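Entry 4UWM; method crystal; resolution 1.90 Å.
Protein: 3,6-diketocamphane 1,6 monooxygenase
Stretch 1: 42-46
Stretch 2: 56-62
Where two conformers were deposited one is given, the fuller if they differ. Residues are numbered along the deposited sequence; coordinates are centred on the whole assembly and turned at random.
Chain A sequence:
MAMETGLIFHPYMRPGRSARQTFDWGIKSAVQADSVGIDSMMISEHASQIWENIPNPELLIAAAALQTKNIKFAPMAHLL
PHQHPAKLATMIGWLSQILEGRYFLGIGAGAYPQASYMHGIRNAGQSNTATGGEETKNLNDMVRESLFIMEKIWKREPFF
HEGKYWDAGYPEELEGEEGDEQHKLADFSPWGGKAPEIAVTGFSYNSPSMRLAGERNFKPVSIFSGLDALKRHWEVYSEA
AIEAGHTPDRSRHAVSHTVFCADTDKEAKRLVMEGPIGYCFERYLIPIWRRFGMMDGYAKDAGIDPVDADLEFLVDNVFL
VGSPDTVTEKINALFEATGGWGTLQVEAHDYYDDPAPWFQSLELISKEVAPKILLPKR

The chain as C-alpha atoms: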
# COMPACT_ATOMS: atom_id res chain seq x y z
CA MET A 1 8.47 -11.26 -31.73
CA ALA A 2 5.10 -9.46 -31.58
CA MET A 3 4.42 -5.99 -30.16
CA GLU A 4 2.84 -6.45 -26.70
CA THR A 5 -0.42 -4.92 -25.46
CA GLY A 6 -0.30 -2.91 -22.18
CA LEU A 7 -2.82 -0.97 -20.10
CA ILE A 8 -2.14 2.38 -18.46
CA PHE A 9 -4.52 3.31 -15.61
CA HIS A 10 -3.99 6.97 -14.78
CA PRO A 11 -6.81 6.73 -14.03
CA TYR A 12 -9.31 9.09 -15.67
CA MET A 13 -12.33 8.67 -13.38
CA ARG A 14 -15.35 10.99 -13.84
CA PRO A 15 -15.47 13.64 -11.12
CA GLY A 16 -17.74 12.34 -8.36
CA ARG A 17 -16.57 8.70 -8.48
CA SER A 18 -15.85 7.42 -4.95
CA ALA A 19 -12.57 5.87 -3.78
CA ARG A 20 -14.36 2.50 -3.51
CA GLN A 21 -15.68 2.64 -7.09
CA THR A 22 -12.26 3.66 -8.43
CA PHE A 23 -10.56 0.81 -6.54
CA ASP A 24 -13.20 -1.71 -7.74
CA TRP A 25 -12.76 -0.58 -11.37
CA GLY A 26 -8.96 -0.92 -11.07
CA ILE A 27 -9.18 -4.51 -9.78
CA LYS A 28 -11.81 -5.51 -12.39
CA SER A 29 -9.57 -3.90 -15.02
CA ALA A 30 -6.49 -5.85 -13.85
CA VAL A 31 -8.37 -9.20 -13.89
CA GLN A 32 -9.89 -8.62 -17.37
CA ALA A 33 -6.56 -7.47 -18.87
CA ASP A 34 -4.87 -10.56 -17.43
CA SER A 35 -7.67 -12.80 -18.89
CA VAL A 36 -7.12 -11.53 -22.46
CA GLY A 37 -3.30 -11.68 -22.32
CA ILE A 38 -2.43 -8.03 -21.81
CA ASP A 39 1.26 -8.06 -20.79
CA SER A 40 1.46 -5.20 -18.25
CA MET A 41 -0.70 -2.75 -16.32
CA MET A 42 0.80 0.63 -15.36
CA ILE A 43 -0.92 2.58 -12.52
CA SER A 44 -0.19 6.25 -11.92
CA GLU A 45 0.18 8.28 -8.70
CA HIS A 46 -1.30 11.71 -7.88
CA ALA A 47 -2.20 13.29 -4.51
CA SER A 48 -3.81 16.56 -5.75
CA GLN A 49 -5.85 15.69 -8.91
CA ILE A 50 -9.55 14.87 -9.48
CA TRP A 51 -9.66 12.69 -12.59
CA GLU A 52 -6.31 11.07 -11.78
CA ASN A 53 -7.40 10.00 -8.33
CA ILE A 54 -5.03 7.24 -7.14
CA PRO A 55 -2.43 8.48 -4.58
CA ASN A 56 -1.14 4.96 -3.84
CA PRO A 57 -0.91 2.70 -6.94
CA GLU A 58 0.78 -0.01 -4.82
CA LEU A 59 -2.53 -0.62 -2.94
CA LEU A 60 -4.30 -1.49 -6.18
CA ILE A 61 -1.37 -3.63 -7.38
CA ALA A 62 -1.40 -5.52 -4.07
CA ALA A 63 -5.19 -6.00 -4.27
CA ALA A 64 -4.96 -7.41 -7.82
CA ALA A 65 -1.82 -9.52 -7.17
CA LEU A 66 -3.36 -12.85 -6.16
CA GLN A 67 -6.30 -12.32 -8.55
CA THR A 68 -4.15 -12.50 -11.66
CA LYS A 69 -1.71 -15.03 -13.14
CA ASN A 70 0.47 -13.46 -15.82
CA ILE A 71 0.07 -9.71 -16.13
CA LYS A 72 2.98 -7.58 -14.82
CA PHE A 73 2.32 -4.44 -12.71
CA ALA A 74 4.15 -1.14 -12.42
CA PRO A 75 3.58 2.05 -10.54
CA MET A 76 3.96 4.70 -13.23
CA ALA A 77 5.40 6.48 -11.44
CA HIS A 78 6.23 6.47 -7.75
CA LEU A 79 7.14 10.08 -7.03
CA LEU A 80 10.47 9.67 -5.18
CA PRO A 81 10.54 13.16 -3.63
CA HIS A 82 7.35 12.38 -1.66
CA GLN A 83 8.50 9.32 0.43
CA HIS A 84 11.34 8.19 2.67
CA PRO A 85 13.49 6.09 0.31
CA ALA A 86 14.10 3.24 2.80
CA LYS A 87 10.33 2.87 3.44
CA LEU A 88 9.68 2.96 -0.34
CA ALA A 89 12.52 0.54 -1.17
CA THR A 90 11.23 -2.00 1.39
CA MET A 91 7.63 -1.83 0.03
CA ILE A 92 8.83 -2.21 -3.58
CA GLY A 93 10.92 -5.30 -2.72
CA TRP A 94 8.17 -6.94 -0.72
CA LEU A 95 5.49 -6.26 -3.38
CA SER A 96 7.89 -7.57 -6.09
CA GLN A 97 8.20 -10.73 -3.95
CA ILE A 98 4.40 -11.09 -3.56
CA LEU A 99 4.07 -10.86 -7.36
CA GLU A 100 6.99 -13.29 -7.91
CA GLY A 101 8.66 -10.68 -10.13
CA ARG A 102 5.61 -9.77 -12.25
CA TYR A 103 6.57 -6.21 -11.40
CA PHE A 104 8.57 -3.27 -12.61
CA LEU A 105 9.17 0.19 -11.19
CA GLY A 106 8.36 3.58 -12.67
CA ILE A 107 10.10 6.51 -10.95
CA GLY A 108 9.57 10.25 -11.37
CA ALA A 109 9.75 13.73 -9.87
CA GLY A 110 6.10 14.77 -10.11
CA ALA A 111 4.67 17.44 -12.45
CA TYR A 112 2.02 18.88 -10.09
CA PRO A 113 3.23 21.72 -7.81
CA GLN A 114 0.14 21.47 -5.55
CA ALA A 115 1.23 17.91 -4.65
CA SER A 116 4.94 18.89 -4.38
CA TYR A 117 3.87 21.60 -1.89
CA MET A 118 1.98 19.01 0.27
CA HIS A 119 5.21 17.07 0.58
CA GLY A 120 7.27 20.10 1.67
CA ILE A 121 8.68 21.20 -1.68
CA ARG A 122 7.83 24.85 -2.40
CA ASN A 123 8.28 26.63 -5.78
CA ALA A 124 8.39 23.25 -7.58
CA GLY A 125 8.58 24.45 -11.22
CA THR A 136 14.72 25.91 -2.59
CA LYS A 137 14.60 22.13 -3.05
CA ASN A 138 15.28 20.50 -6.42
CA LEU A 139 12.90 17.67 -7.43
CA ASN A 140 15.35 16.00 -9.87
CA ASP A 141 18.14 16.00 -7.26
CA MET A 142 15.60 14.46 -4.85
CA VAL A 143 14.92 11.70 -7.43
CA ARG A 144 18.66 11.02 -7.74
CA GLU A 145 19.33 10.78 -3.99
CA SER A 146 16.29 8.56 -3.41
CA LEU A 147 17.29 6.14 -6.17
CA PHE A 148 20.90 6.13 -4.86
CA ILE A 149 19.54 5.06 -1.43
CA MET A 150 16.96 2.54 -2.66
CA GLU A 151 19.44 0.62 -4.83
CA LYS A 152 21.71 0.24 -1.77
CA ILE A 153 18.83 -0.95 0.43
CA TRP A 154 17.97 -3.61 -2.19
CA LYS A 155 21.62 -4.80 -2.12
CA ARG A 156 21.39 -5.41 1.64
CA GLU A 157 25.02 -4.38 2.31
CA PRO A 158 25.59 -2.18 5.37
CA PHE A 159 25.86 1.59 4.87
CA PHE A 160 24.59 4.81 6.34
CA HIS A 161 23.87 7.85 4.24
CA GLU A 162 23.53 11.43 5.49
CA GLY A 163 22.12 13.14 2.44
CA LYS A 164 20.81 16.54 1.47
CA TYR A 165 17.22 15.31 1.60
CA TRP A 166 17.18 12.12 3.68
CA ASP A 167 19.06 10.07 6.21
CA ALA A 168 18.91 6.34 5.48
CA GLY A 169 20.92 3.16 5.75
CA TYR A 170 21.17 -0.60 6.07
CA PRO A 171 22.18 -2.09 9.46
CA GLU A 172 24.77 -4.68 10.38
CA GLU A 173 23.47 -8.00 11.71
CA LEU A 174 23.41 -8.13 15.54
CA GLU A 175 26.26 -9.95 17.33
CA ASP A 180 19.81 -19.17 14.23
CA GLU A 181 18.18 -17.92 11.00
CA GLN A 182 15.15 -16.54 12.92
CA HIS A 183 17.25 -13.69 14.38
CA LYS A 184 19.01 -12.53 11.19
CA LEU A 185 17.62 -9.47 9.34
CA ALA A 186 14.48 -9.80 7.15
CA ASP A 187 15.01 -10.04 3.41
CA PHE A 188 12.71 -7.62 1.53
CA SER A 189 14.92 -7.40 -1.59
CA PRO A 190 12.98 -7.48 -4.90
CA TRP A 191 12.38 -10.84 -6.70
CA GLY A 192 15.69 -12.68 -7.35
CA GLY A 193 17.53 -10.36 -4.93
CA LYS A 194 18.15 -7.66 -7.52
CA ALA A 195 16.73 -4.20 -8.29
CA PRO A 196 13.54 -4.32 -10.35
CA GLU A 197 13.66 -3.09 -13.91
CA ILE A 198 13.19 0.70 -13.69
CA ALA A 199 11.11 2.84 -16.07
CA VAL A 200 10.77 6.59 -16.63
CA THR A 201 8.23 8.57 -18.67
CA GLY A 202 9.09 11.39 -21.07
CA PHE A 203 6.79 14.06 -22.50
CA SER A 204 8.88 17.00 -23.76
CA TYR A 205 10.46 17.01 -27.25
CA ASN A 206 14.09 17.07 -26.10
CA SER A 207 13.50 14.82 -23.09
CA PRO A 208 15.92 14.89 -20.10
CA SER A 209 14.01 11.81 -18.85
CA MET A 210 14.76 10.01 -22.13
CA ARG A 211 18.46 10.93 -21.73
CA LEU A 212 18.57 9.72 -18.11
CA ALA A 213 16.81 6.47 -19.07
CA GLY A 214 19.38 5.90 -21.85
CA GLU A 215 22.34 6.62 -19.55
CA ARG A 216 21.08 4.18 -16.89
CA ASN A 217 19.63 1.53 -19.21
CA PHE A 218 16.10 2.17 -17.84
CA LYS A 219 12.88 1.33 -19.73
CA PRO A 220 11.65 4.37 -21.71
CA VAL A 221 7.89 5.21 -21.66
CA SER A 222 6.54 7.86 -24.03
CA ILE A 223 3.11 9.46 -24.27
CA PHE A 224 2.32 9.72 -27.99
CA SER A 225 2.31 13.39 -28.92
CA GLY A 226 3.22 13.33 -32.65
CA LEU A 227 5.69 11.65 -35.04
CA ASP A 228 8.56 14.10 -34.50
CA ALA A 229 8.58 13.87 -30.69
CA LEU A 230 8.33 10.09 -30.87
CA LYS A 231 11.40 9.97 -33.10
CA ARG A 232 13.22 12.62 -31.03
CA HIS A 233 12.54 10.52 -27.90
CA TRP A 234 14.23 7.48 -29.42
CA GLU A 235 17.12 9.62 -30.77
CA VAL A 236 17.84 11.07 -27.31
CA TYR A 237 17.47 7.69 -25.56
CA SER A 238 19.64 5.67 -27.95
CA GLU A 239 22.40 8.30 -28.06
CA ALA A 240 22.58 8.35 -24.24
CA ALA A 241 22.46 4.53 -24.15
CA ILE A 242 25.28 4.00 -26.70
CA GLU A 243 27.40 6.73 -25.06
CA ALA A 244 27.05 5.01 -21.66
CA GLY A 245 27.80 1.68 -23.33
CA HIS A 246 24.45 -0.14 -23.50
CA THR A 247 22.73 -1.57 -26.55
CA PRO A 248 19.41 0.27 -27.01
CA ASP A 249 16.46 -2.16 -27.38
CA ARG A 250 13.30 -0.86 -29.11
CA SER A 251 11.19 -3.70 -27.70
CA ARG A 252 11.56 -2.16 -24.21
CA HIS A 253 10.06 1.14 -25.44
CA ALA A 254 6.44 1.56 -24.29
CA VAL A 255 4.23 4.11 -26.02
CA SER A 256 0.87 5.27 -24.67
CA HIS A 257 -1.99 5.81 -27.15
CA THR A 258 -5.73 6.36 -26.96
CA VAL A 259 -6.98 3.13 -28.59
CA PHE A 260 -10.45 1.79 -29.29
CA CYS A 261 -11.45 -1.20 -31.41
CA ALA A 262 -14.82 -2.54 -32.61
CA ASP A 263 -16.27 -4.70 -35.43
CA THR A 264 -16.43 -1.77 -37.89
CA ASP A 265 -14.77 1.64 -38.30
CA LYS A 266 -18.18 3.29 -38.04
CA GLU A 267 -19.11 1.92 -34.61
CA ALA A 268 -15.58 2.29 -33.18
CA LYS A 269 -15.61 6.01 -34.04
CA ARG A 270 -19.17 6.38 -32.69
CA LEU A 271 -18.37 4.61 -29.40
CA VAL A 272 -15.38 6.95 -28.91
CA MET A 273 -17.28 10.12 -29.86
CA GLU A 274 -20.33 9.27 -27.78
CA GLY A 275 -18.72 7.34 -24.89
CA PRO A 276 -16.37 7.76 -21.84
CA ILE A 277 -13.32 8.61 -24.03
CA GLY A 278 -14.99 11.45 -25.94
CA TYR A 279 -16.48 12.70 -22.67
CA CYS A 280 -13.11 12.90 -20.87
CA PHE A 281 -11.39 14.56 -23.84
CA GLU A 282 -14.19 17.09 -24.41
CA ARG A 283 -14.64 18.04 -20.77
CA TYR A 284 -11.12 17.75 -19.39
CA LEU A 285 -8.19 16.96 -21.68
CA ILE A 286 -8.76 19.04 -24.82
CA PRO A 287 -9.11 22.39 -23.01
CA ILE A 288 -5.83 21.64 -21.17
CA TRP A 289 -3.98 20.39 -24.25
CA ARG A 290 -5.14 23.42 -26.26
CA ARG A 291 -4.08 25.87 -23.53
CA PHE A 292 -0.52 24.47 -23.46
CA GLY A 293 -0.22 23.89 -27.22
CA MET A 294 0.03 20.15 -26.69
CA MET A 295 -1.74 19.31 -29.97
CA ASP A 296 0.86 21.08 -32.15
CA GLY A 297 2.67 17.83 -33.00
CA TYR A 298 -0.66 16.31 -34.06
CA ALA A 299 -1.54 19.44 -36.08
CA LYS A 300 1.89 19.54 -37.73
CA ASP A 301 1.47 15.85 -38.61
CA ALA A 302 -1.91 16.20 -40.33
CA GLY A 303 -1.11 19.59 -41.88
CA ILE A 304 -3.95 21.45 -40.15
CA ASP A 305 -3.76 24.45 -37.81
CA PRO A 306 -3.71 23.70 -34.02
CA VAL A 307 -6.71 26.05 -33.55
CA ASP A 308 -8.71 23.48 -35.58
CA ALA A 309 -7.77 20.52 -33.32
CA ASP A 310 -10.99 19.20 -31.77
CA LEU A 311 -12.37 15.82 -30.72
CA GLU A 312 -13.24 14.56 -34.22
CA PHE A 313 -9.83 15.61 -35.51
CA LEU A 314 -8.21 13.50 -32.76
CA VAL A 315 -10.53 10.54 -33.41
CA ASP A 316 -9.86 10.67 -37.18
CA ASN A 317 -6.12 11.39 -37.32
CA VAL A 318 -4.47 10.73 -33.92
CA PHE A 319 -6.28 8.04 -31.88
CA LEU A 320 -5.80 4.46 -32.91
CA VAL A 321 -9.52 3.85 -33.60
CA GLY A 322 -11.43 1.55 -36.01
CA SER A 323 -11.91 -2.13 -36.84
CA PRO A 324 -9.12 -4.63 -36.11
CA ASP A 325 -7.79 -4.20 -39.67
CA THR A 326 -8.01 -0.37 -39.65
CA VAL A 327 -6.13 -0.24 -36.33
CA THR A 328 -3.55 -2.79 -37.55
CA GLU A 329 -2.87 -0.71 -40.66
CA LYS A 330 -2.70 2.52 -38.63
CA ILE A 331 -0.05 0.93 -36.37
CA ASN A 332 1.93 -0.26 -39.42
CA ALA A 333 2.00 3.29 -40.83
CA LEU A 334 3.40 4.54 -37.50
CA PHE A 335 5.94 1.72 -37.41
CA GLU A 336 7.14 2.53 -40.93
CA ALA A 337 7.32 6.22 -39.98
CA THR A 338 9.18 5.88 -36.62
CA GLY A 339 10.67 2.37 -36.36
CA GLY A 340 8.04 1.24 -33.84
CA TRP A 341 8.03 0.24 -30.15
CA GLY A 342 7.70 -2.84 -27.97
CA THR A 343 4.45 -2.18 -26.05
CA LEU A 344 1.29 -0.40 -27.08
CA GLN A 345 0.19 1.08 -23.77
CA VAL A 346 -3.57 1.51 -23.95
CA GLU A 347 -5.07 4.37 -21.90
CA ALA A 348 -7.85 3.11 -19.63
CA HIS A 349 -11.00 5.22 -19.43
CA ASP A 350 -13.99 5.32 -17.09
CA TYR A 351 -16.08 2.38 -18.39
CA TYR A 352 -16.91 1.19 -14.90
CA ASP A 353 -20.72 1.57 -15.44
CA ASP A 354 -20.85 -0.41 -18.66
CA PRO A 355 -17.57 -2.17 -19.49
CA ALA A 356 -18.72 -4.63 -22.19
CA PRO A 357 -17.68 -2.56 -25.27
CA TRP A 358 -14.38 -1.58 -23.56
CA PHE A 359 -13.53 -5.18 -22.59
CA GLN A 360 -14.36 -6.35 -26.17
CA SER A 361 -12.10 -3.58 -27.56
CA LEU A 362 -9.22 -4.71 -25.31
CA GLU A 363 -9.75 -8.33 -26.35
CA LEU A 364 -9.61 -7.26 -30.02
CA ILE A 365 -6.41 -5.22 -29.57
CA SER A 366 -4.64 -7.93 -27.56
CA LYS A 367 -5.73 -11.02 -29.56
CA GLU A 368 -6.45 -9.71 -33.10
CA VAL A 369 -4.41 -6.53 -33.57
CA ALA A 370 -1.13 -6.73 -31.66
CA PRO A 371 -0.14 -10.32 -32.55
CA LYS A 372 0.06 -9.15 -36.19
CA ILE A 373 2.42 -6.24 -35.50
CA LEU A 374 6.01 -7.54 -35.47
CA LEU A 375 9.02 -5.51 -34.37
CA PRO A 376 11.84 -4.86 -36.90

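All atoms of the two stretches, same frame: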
# COMPACT_ATOMS: atom_id res chain seq x y z
N MET A 42 0.15 -0.51 -16.02
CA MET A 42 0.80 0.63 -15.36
C MET A 42 -0.27 1.41 -14.58
O MET A 42 -1.36 1.65 -15.11
CB MET A 42 1.46 1.55 -16.40
CG MET A 42 2.66 0.90 -17.11
SD MET A 42 3.36 2.00 -18.36
CE MET A 42 4.56 0.90 -19.15
N ILE A 43 0.04 1.81 -13.34
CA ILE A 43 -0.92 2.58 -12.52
C ILE A 43 -0.24 3.82 -11.99
O ILE A 43 0.79 3.71 -11.31
CB ILE A 43 -1.51 1.72 -11.38
CG1 ILE A 43 -2.09 0.44 -11.96
CG2 ILE A 43 -2.56 2.52 -10.57
CD1 ILE A 43 -2.34 -0.70 -11.00
N SER A 44 -0.81 4.98 -12.28
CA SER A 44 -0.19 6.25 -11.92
C SER A 44 -0.47 6.69 -10.48
O SER A 44 -1.26 6.08 -9.78
CB SER A 44 -0.57 7.36 -12.91
OG SER A 44 -0.18 7.01 -14.23
N GLU A 45 0.21 7.76 -10.07
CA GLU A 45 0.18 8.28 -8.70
C GLU A 45 0.02 9.80 -8.68
O GLU A 45 0.86 10.53 -9.25
CB GLU A 45 1.48 7.86 -7.98
CG GLU A 45 1.67 8.42 -6.56
CD GLU A 45 2.97 7.89 -5.93
OE1 GLU A 45 3.12 6.66 -5.82
OE2 GLU A 45 3.85 8.70 -5.56
N HIS A 46 -1.05 10.28 -8.04
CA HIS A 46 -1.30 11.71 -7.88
C HIS A 46 -1.99 11.92 -6.54
O HIS A 46 -2.92 11.18 -6.23
CB HIS A 46 -2.24 12.26 -8.96
CG HIS A 46 -1.79 12.01 -10.36
ND1 HIS A 46 -1.87 10.76 -10.97
CD2 HIS A 46 -1.30 12.86 -11.31
CE1 HIS A 46 -1.43 10.86 -12.22
NE2 HIS A 46 -1.07 12.11 -12.44
N ASN A 56 -1.95 6.11 -4.25
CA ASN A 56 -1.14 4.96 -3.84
C ASN A 56 -1.35 3.76 -4.79
O ASN A 56 -2.08 2.84 -4.45
CB ASN A 56 -1.47 4.54 -2.39
CG ASN A 56 -1.00 5.55 -1.35
OD1 ASN A 56 -1.74 6.49 -1.01
ND2 ASN A 56 0.20 5.34 -0.81
N PRO A 57 -0.71 3.77 -5.97
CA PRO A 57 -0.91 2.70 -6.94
C PRO A 57 -0.55 1.33 -6.37
O PRO A 57 -1.13 0.33 -6.81
CB PRO A 57 0.04 3.08 -8.10
CG PRO A 57 1.00 4.10 -7.51
CD PRO A 57 0.15 4.85 -6.52
N GLU A 58 0.36 1.27 -5.40
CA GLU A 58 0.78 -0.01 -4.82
C GLU A 58 -0.38 -0.74 -4.11
O GLU A 58 -0.38 -1.99 -4.03
CB GLU A 58 2.02 0.17 -3.90
CG GLU A 58 1.72 0.84 -2.55
CD GLU A 58 1.65 2.36 -2.58
OE1 GLU A 58 1.68 2.99 -3.67
OE2 GLU A 58 1.63 2.97 -1.48
N LEU A 59 -1.36 0.02 -3.57
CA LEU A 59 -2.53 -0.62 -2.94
C LEU A 59 -3.36 -1.42 -3.95
O LEU A 59 -3.81 -2.55 -3.67
CB LEU A 59 -3.44 0.41 -2.23
CG LEU A 59 -2.88 1.22 -1.06
CD1 LEU A 59 -4.01 1.91 -0.28
CD2 LEU A 59 -2.07 0.40 -0.11
N LEU A 60 -3.53 -0.84 -5.13
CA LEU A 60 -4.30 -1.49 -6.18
C LEU A 60 -3.53 -2.70 -6.73
O LEU A 60 -4.10 -3.77 -6.94
CB LEU A 60 -4.60 -0.49 -7.29
CG LEU A 60 -5.30 -1.03 -8.54
CD1 LEU A 60 -6.58 -1.79 -8.18
CD2 LEU A 60 -5.58 0.13 -9.49
N ILE A 61 -2.22 -2.52 -6.92
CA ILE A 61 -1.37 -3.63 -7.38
C ILE A 61 -1.44 -4.80 -6.39
O ILE A 61 -1.65 -5.96 -6.79
CB ILE A 61 0.10 -3.18 -7.54
CG1 ILE A 61 0.24 -2.16 -8.67
CG2 ILE A 61 0.99 -4.40 -7.78
CD1 ILE A 61 1.61 -1.47 -8.80
N ALA A 62 -1.29 -4.50 -5.10
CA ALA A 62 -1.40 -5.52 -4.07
C ALA A 62 -2.76 -6.22 -4.05
O ALA A 62 -2.85 -7.45 -3.88
CB ALA A 62 -1.08 -4.93 -2.69
O HOH W 1 2.71 5.52 -3.44

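The first stretch leaves a β-strand, which covers Met42 and Ile43, and continues as loop through His46; the second enters a helix that runs through Ala62 and beyond. The two backbones come nearest at Ile43 and Pro57, whose CA atoms lie 5.6 Å apart. No hydrogen bond links the stretches directly, and together they bury 292 Å². The contact therefore rests on apolar packing, with one polar site joined through water.

Within the second stretch, the backbone bonds show how the helix is built. Leu59 N donates to Asn56 O at 3.0 Å, a three-residue step at the start of the turn. The four-residue steps follow: Ile61 N to Pro57 O at 3.1 Å and Ala62 N to Glu58 O at 2.9 Å. Pro57 O also receives a weak bond from Leu60 N at 3.2 Å. Proline has no amide hydrogen to donate, but its carbonyl is free to accept, and here it takes both bonds. The side chain of Asn56 adds a further link: its ND2 donates to Glu58 OE2 at 2.8 Å, with an N-H...acceptor angle of 170°, so the bond is nearly linear.

Apolar packing centres on Ile43, which has 95 Å² covered by the other stretch, the largest such area of any residue here. Its CA-to-CB bond points toward the helix, and its chi1 is m and its chi2 t. Ile43 CG2 lies 3.6 Å from Pro57 CB, a van der Waals distance, and 4.0 Å from Leu60 CD2, while Ile43 CD1 lies 3.7 Å from Leu60 CD2 and 3.8 Å from Ile61 CG1; both branches therefore touch Leu60. Leu60 and Ile61 approach differently. The CA-to-CB bond of Leu60 points toward the first stretch, whereas that of Ile61 points sideways and the end of its side chain comes nearer.

Pro57 also packs against backbone. Pro57 CB lies 3.4 Å from Ile43 O and 3.7 Å from Ser44 O, so the ring meets consecutive carbonyls as well as an isoleucine side chain. This helps explain the 80 Å² covered on so compact a residue. Ser44 itself directs its CA-to-CB bond away, and its hydroxyl is hydrogen-bonded elsewhere in the structure.

The polar site brings together two side chains of like charge. Glu45, extended with chi1 and chi2 both t, places OE1 3.5 Å from Pro57 CD and 4.5 Å from Glu58 OE1. Although the CA-to-CB bond of Glu58 points away, its chi angles of 73° and -82° fold the chain so that its end comes nearer. Two carboxylates this close would repel each other if both were charged, but a water sits between them, its O atom 2.7 Å from Glu45 OE1 and likewise 2.7 Å from Glu58 OE1. Each carboxylate oxygen is placed to accept a hydrogen bond from the water, although further acceptors elsewhere leave its actual proton assignment open.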